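Local coordinates for tyrosine recombinase XerH (Helicobacter pylori, PDB 5JK0) that catalyses site-specific cutting and rejoining of DNA at difH sites by a tyrosine-based mechanism and takes part in chromosome segregation, at a contact of chain A with DNA. Residues are numbered along the deposited sequence; one frame, centred on the assembly and turned at random.

A contact of chain A with DNA. Residues 335-338. With nucleotides of chain B.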
# COMPACT_ATOMS: atom_id res chain seq x y z
N GLY A 335 1.16 4.06 -28.68
CA GLY A 335 2.41 3.32 -28.73
C GLY A 335 2.86 2.84 -27.36
O GLY A 335 4.05 2.64 -27.13
N HIS A 336 1.90 2.67 -26.45
CA HIS A 336 2.20 2.17 -25.11
C HIS A 336 2.63 0.71 -25.16
O HIS A 336 2.03 -0.10 -25.86
CB HIS A 336 0.98 2.32 -24.20
CG HIS A 336 0.58 3.74 -23.95
ND1 HIS A 336 -0.73 4.12 -23.70
CD2 HIS A 336 1.31 4.88 -23.89
CE1 HIS A 336 -0.78 5.42 -23.51
NE2 HIS A 336 0.44 5.91 -23.62
N ALA A 337 3.68 0.38 -24.41
CA ALA A 337 4.14 -1.00 -24.32
C ALA A 337 3.32 -1.75 -23.28
O ALA A 337 3.15 -2.97 -23.37
CB ALA A 337 5.62 -1.05 -23.98
N SER A 338 2.82 -1.02 -22.29
CA SER A 338 2.01 -1.62 -21.23
C SER A 338 0.60 -1.03 -21.22
O SER A 338 0.41 0.17 -21.42
CB SER A 338 2.67 -1.41 -19.87
OG SER A 338 1.84 -1.87 -18.83
P DT B 14 5.58 2.19 -22.18
OP1 DT B 14 5.58 2.13 -23.66
OP2 DT B 14 4.30 2.04 -21.45
O5' DT B 14 6.61 1.11 -21.61
C5' DT B 14 8.01 1.28 -21.83
C4' DT B 14 8.81 0.24 -21.06
O4' DT B 14 8.77 0.54 -19.64
C3' DT B 14 8.33 -1.21 -21.22
O3' DT B 14 9.41 -2.03 -21.63
C2' DT B 14 7.83 -1.58 -19.82
C1' DT B 14 8.68 -0.68 -18.94
N1 DT B 14 8.07 -0.42 -17.60
C2 DT B 14 8.58 -1.07 -16.50
O2 DT B 14 9.51 -1.85 -16.56
N3 DT B 14 7.95 -0.76 -15.32
C4 DT B 14 6.89 0.10 -15.13
O4 DT B 14 6.39 0.31 -14.03
C5 DT B 14 6.40 0.75 -16.33
C7 DT B 14 5.26 1.71 -16.25
C6 DT B 14 7.01 0.46 -17.49
P DG B 15 9.18 -3.20 -22.71
OP1 DG B 15 9.42 -2.62 -24.06
OP2 DG B 15 7.90 -3.86 -22.41
O5' DG B 15 10.35 -4.24 -22.40
C5' DG B 15 11.68 -3.77 -22.21
C4' DG B 15 12.33 -4.49 -21.04
O4' DG B 15 11.58 -4.22 -19.82
C3' DG B 15 12.41 -6.01 -21.18
O3' DG B 15 13.70 -6.46 -20.81
C2' DG B 15 11.34 -6.51 -20.21
C1' DG B 15 11.35 -5.44 -19.14
N9 DG B 15 10.09 -5.33 -18.42
C8 DG B 15 8.83 -5.35 -18.95
N7 DG B 15 7.88 -5.23 -18.06
C5 DG B 15 8.56 -5.12 -16.86
C6 DG B 15 8.07 -4.97 -15.54
O6 DG B 15 6.89 -4.90 -15.17
N1 DG B 15 9.10 -4.90 -14.61
C2 DG B 15 10.44 -4.97 -14.90
N2 DG B 15 11.28 -4.88 -13.87
N3 DG B 15 10.92 -5.11 -16.13
C4 DG B 15 9.92 -5.18 -17.06
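The psi of His336 (136°) turns the peptide it shares with Ala337 so that the Ala337 N-H faces OP1, a non-bridging phosphate oxygen of DT14 of chain B. One residue on, the psi of Ala337 (-28°) brings the Ser338 N-H round towards the other non-bridging oxygen, OP2. The grip is a main-chain one: Ala337 N donates a hydrogen bond to OP1 of DT14 at 2.7 Å and 151° at the hydrogen, a short and slightly bent bond.

Beside that amide, the methyl of Ala337 packs against OP1 as well and lies along the start of the sugar-phosphate chain. Its CB is 3.4 Å from the bridging O5' of DT14 and 3.9 Å from the deoxyribose C3', so one small side chain spans phosphate and sugar. Ala337 accounts for most of the protein surface hidden in this patch. OP2 of DT14 has the backbone N of Ser338 at 3.5 Å, better taken as a nearby amide dipole that may help steady the negative charge.

Neither thymine nor guanine is touched by this segment. Both bases are paired, so this segment probably recognises the backbone and not the base sequence. His336, one of the predicted catalytic residues, loses almost no surface to this nucleotide. Its backbone C is 3.6 Å from OP1 of DT14, while its imidazole NE2 stays 5.9 Å from OP2. Pinning the neighbouring amide to DNA probably helps register this histidine against the backbone to be cut.

Gly335 to Ser338 form the short loop between helix 327-334 and helix 339-342 of the catalytic domain, with Gly335 and His336 in the conserved Leu-Gly-His stretch of tyrosine recombinases. The nucleophilic Tyr345 follows in the 3-10 helix 343-346. The loop contributes His336 to the active site, and the contact centre lies about 9 Å from Arg214.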